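Local structure of electron transfer flavoprotein, beta subunit (Thermotoga maritima, 7KOE) at residues Y68-G73 and Y110-G115; L89-H94 and I214-I219. The protein binds flavin-adenine dinucleotide and probably transfers electrons as the beta subunit of an electron transfer flavoprotein. All coordinates share one frame; numbering follows the deposited sequence.

In the fold
Both interactions are built on neighbouring parallel strands of one sheet, 66-72 and 91-95. These strands are joined by backbone bonds of Val69 with Glu91 and Val93. Interaction 1 is buried. It covers one face of strand 66-72 with helix 105-119, and the adenine of FAD lies beside it. No hydrogen bond links its two protein segments, which meet by van der Waals packing, mostly of Ile70, Met72 and Leu112. Interaction 2 is only partly buried and lies further out in the sheet. There strand 91-95 takes up residues 214-219, and backbone bonds and a tyrosine hydroxyl do most of the work. Another protein chain packs on Ile214 and Arg215 nearby.

Interaction 1 of 2, residues Y68-G73 and Y110-G115; sequences YVITMG and YTLYWG. With FAD (flavin-adenine dinucleotide), chain I.
Thr111 is the first residue of helix segment 110-115 to meet the strand. Its CB packs on Met72 SD at 3.7 Å. The two side chains cross at about a right angle. Thr111 OG1 bonds Ala107 O of its own helix; the touch on Met72 is van der Waals packing. Met72 leaves the strand with CG anti to its backbone N (chi1 178°). It then bends, and CE comes 3.7 Å from FAD N6A. Leu112 follows and serves two partners. Its CD1 lies above the adenine plane at the C2A-N3A rim, and CD2 sits just beyond the rim. Each is 3.5 Å from FAD C2A. CD2 also reaches Ile70 CD1 at 4.1 Å. Gly115, one helical turn on from Thr111, offers only backbone. The extended side chain of Ile70 ends there, with CD1 3.7 Å from Gly115 C. An alanine in place of Met72 would remove SD and CE, and would probably loosen the packing between the strand and Thr111 and beside the adenine amino group. The backbone of Met72 reads the adenine directly: Met72 N donates to FAD N1A over 3.0 Å, and FAD N6A donates to Met72 O over 2.6 Å. Adenine held by backbone N-H and C=O toward the C-terminal side of a parallel strand, with a helix packed alongside, is characteristic of the nucleotide-binding alpha/beta fold of the HUP clan.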
# COMPACT_ATOMS: atom_id res chain seq x y z
N TYR A 68 49.95 17.16 -6.79
CA TYR A 68 48.64 16.99 -7.39
C TYR A 68 47.87 15.97 -6.57
O TYR A 68 48.46 15.17 -5.85
CB TYR A 68 48.75 16.50 -8.84
CG TYR A 68 48.91 17.59 -9.86
CD1 TYR A 68 49.87 18.58 -9.70
CD2 TYR A 68 48.11 17.63 -10.99
CE1 TYR A 68 50.02 19.58 -10.64
CE2 TYR A 68 48.26 18.62 -11.94
CZ TYR A 68 49.21 19.59 -11.76
OH TYR A 68 49.36 20.58 -12.69
N VAL A 69 46.55 15.99 -6.68
CA VAL A 69 45.69 15.00 -6.04
C VAL A 69 44.67 14.53 -7.07
O VAL A 69 44.11 15.34 -7.81
CB VAL A 69 45.04 15.56 -4.75
CG1 VAL A 69 44.37 16.87 -4.97
CG2 VAL A 69 44.05 14.59 -4.17
N ILE A 70 44.50 13.22 -7.17
CA ILE A 70 43.70 12.62 -8.24
C ILE A 70 42.68 11.68 -7.63
O ILE A 70 42.95 11.01 -6.63
CB ILE A 70 44.61 11.92 -9.27
CG1 ILE A 70 43.82 11.38 -10.46
CG2 ILE A 70 45.45 10.83 -8.64
CD1 ILE A 70 44.68 10.80 -11.53
N THR A 71 41.47 11.69 -8.18
CA THR A 71 40.40 10.81 -7.74
C THR A 71 39.64 10.29 -8.95
O THR A 71 39.21 11.08 -9.79
CB THR A 71 39.44 11.52 -6.79
OG1 THR A 71 40.17 12.11 -5.72
CG2 THR A 71 38.43 10.54 -6.21
N MET A 72 39.50 8.98 -9.03
CA MET A 72 38.61 8.34 -9.99
C MET A 72 37.36 7.96 -9.21
O MET A 72 37.36 7.00 -8.44
CB MET A 72 39.28 7.12 -10.61
CG MET A 72 38.40 6.36 -11.58
SD MET A 72 38.63 4.58 -11.49
CE MET A 72 37.43 4.14 -10.24
N GLY A 73 36.30 8.74 -9.39
CA GLY A 73 35.08 8.50 -8.65
C GLY A 73 33.85 9.09 -9.28
O GLY A 73 33.86 9.52 -10.44
N TYR A 110 44.20 0.90 -13.71
CA TYR A 110 44.38 1.21 -15.12
C TYR A 110 43.92 2.62 -15.44
O TYR A 110 44.53 3.32 -16.25
CB TYR A 110 43.64 0.20 -15.99
CG TYR A 110 43.82 0.43 -17.46
CD1 TYR A 110 45.06 0.25 -18.06
CD2 TYR A 110 42.76 0.83 -18.26
CE1 TYR A 110 45.24 0.47 -19.41
CE2 TYR A 110 42.93 1.05 -19.61
CZ TYR A 110 44.17 0.87 -20.18
OH TYR A 110 44.34 1.08 -21.52
N THR A 111 42.84 3.07 -14.79
CA THR A 111 42.41 4.45 -14.93
C THR A 111 43.37 5.40 -14.23
O THR A 111 43.69 6.47 -14.76
CB THR A 111 41.00 4.61 -14.37
OG1 THR A 111 40.17 3.55 -14.84
CG2 THR A 111 40.41 5.93 -14.81
N LEU A 112 43.84 5.01 -13.05
CA LEU A 112 44.75 5.87 -12.30
C LEU A 112 46.14 5.92 -12.93
O LEU A 112 46.82 6.94 -12.82
CB LEU A 112 44.86 5.41 -10.86
CG LEU A 112 43.70 5.74 -9.93
CD1 LEU A 112 43.99 5.17 -8.57
CD2 LEU A 112 43.48 7.23 -9.85
N TYR A 113 46.58 4.83 -13.57
CA TYR A 113 47.85 4.88 -14.29
C TYR A 113 47.77 5.83 -15.46
O TYR A 113 48.68 6.64 -15.67
CB TYR A 113 48.27 3.49 -14.77
CG TYR A 113 49.42 3.50 -15.75
CD1 TYR A 113 50.67 3.95 -15.37
CD2 TYR A 113 49.25 3.05 -17.05
CE1 TYR A 113 51.72 3.97 -16.26
CE2 TYR A 113 50.30 3.06 -17.95
CZ TYR A 113 51.53 3.52 -17.54
OH TYR A 113 52.58 3.54 -18.43
N TRP A 114 46.68 5.79 -16.22
CA TRP A 114 46.51 6.74 -17.31
C TRP A 114 46.05 8.10 -16.83
O TRP A 114 46.16 9.08 -17.59
CB TRP A 114 45.54 6.18 -18.35
CG TRP A 114 46.18 5.18 -19.24
CD1 TRP A 114 45.94 3.85 -19.28
CD2 TRP A 114 47.22 5.43 -20.20
NE1 TRP A 114 46.74 3.25 -20.22
CE2 TRP A 114 47.54 4.20 -20.80
CE3 TRP A 114 47.90 6.58 -20.62
CZ2 TRP A 114 48.50 4.08 -21.79
CZ3 TRP A 114 48.86 6.46 -21.60
CH2 TRP A 114 49.15 5.22 -22.18
N GLY A 115 45.56 8.20 -15.60
CA GLY A 115 45.29 9.50 -15.03
C GLY A 115 46.56 10.21 -14.61
O GLY A 115 46.72 11.41 -14.86
PA FAD I . 42.04 0.61 -1.72
O1A FAD I . 42.27 -0.20 -0.49
O2A FAD I . 42.62 0.14 -3.01
O5B FAD I . 42.50 2.11 -1.46
C5B FAD I . 43.91 2.36 -1.28
C4B FAD I . 44.23 3.77 -1.71
O4B FAD I . 44.20 3.86 -3.15
C3B FAD I . 43.26 4.86 -1.25
O3B FAD I . 43.54 5.30 0.07
C2B FAD I . 43.56 5.95 -2.28
O2B FAD I . 44.74 6.66 -1.99
C1B FAD I . 43.71 5.12 -3.55
N9A FAD I . 42.45 4.92 -4.24
C8A FAD I . 41.50 3.96 -4.00
N7A FAD I . 40.47 4.07 -4.79
C5A FAD I . 40.75 5.16 -5.60
C6A FAD I . 40.04 5.79 -6.64
N6A FAD I . 38.85 5.39 -7.07
N1A FAD I . 40.62 6.86 -7.22
C2A FAD I . 41.82 7.26 -6.78
N3A FAD I . 42.57 6.75 -5.82
C4A FAD I . 41.97 5.69 -5.26
N1 FAD I . 37.62 -4.38 -5.84
C2 FAD I . 38.57 -5.34 -5.91
O2 FAD I . 39.52 -5.22 -6.68
N3 FAD I . 38.51 -6.46 -5.16
C4 FAD I . 37.49 -6.69 -4.28
O4 FAD I . 37.48 -7.72 -3.62
C4X FAD I . 36.48 -5.72 -4.17
N5 FAD I . 35.50 -5.93 -3.34
C5X FAD I . 34.53 -4.98 -3.26
C6 FAD I . 33.46 -5.18 -2.37
C7 FAD I . 32.45 -4.27 -2.24
C7M FAD I . 31.31 -4.52 -1.27
C8 FAD I . 32.48 -3.08 -3.01
C8M FAD I . 31.38 -2.06 -2.88
C9 FAD I . 33.52 -2.87 -3.88
C9A FAD I . 34.56 -3.80 -4.03
N10 FAD I . 35.62 -3.61 -4.90
C10 FAD I . 36.62 -4.56 -5.01
C1' FAD I . 35.69 -2.39 -5.72
C2' FAD I . 36.94 -1.58 -5.45
O2' FAD I . 36.80 -0.88 -4.22
C3' FAD I . 37.21 -0.57 -6.56
O3' FAD I . 37.77 -1.25 -7.68
C4' FAD I . 38.13 0.58 -6.14
O4' FAD I . 38.73 1.17 -7.29
C5' FAD I . 39.21 0.12 -5.19
O5' FAD I . 38.95 0.66 -3.87
P FAD I . 39.38 -0.20 -2.59
O1P FAD I . 38.21 -0.37 -1.68
O2P FAD I . 40.08 -1.42 -3.08
O3P FAD I . 40.46 0.77 -1.92

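Interaction 2 of 2, residues L89-H94 and I214-I219; sequences LDEAVH and IRYEPI
Tyr216 OH carries two of the four hydrogen bonds and works in both directions. It donates to Glu91 OE1 over 2.5 Å and accepts the backbone N-H of Ala92, with Ala92 N 3.0 Å away and an angle of 164° at the hydrogen. The ring reaches the strand edge-on because CG is anti to the backbone N (chi1 -176°). Glu91 folds back at chi2, so OE1 lies in the plane of the ring. The hydroxyl meets the carboxylate from above its plane, and the two planes are 62° apart. Next along the strand, Ala92 O accepts Ile219 N at 3.0 Å. Ile219 O in turn accepts His94 N at 2.6 Å. These two bonds flank Val93 and make its parallel bridge with Ile219. Glu91 bonds Val69, and Val93 bonds Val69 and Thr71, backbone to backbone, on strand 66-72. Apolar contacts fill in beside the bonds. Ala92 CB touches Tyr216 CE2 at 3.6 Å and Pro218 CB at 3.8 Å, while Ile219 CD1 approaches Val93 CG2. Glu217, turned away from the strand, salt-bridges Lys78 outside the two segments through OE2. The arrangement adds a short parallel strand, 219-220, beside strand 91-95 of the sheet. Its chemistry implies that pairing begins only at Ile219. Before it, a phenol oxygen takes the place of a backbone acceptor for Ala92 N, and a probably ionised Glu91 would favour the hydroxyl as donor.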
# COMPACT_ATOMS: atom_id res chain seq x y z
N LEU A 89 47.54 22.06 -1.27
CA LEU A 89 48.05 21.39 -2.45
C LEU A 89 47.88 22.27 -3.68
O LEU A 89 47.11 23.24 -3.67
CB LEU A 89 47.33 20.06 -2.65
CG LEU A 89 47.94 18.80 -2.03
CD1 LEU A 89 48.07 18.86 -0.52
CD2 LEU A 89 47.10 17.63 -2.42
N ASP A 90 48.60 21.94 -4.75
CA ASP A 90 48.54 22.76 -5.95
C ASP A 90 47.28 22.49 -6.76
O ASP A 90 46.44 23.38 -6.93
CB ASP A 90 49.78 22.54 -6.81
CG ASP A 90 50.96 23.35 -6.35
OD1 ASP A 90 50.74 24.45 -5.79
OD2 ASP A 90 52.11 22.91 -6.54
N GLU A 91 47.13 21.28 -7.28
CA GLU A 91 46.07 21.00 -8.22
C GLU A 91 45.32 19.75 -7.82
O GLU A 91 45.85 18.86 -7.16
CB GLU A 91 46.60 20.85 -9.65
CG GLU A 91 47.19 22.11 -10.24
CD GLU A 91 46.14 23.16 -10.52
OE1 GLU A 91 45.05 22.80 -11.00
OE2 GLU A 91 46.40 24.35 -10.25
N ALA A 92 44.06 19.69 -8.24
CA ALA A 92 43.23 18.51 -8.10
C ALA A 92 42.79 18.05 -9.48
O ALA A 92 42.59 18.87 -10.38
CB ALA A 92 42.01 18.76 -7.23
N VAL A 93 42.65 16.74 -9.64
CA VAL A 93 42.34 16.14 -10.93
C VAL A 93 41.22 15.13 -10.71
O VAL A 93 41.33 14.25 -9.85
CB VAL A 93 43.57 15.47 -11.56
CG1 VAL A 93 43.18 14.45 -12.60
CG2 VAL A 93 44.48 16.51 -12.18
N HIS A 94 40.14 15.27 -11.47
CA HIS A 94 39.01 14.37 -11.36
C HIS A 94 38.94 13.49 -12.60
O HIS A 94 38.99 13.98 -13.72
CB HIS A 94 37.71 15.15 -11.20
CG HIS A 94 36.61 14.36 -10.59
ND1 HIS A 94 35.32 14.84 -10.47
CD2 HIS A 94 36.59 13.10 -10.07
CE1 HIS A 94 34.57 13.92 -9.90
NE2 HIS A 94 35.31 12.86 -9.65
N ILE A 214 37.48 26.27 -1.54
CA ILE A 214 36.06 26.41 -1.85
C ILE A 214 35.88 26.90 -3.28
O ILE A 214 35.11 26.31 -4.05
CB ILE A 214 35.38 27.35 -0.84
CG1 ILE A 214 35.32 26.68 0.53
CG2 ILE A 214 33.98 27.68 -1.28
CD1 ILE A 214 35.35 27.65 1.66
N ARG A 215 36.58 27.95 -3.67
CA ARG A 215 36.49 28.46 -5.03
C ARG A 215 37.54 27.82 -5.94
O ARG A 215 38.29 28.49 -6.64
CB ARG A 215 36.61 29.97 -5.04
CG ARG A 215 37.68 30.53 -4.14
CD ARG A 215 37.92 32.00 -4.40
NE ARG A 215 36.76 32.81 -4.05
CZ ARG A 215 36.75 33.71 -3.09
NH1 ARG A 215 37.84 33.93 -2.37
NH2 ARG A 215 35.65 34.41 -2.84
N TYR A 216 37.59 26.49 -5.93
CA TYR A 216 38.49 25.73 -6.78
C TYR A 216 37.69 24.71 -7.56
O TYR A 216 36.79 24.06 -7.01
CB TYR A 216 39.58 25.03 -5.99
CG TYR A 216 40.58 24.32 -6.86
CD1 TYR A 216 41.51 25.05 -7.59
CD2 TYR A 216 40.59 22.94 -6.98
CE1 TYR A 216 42.42 24.41 -8.41
CE2 TYR A 216 41.49 22.30 -7.79
CZ TYR A 216 42.40 23.04 -8.50
OH TYR A 216 43.30 22.41 -9.31
N GLU A 217 38.02 24.55 -8.84
CA GLU A 217 37.38 23.56 -9.68
C GLU A 217 38.41 22.53 -10.11
O GLU A 217 39.37 22.88 -10.81
CB GLU A 217 36.74 24.21 -10.90
CG GLU A 217 35.42 24.89 -10.59
CD GLU A 217 34.32 23.90 -10.30
OE1 GLU A 217 34.34 22.80 -10.89
OE2 GLU A 217 33.42 24.23 -9.49
N PRO A 218 38.27 21.27 -9.69
CA PRO A 218 39.22 20.24 -10.11
C PRO A 218 39.12 19.94 -11.59
O PRO A 218 38.05 20.02 -12.20
CB PRO A 218 38.82 19.03 -9.27
CG PRO A 218 37.42 19.29 -8.87
CD PRO A 218 37.33 20.76 -8.69
N ILE A 219 40.27 19.62 -12.18
CA ILE A 219 40.37 19.35 -13.61
C ILE A 219 39.69 18.02 -13.90
O ILE A 219 40.19 16.96 -13.49
CB ILE A 219 41.83 19.33 -14.07
CG1 ILE A 219 42.57 20.55 -13.53
CG2 ILE A 219 41.91 19.31 -15.57
CD1 ILE A 219 44.06 20.43 -13.60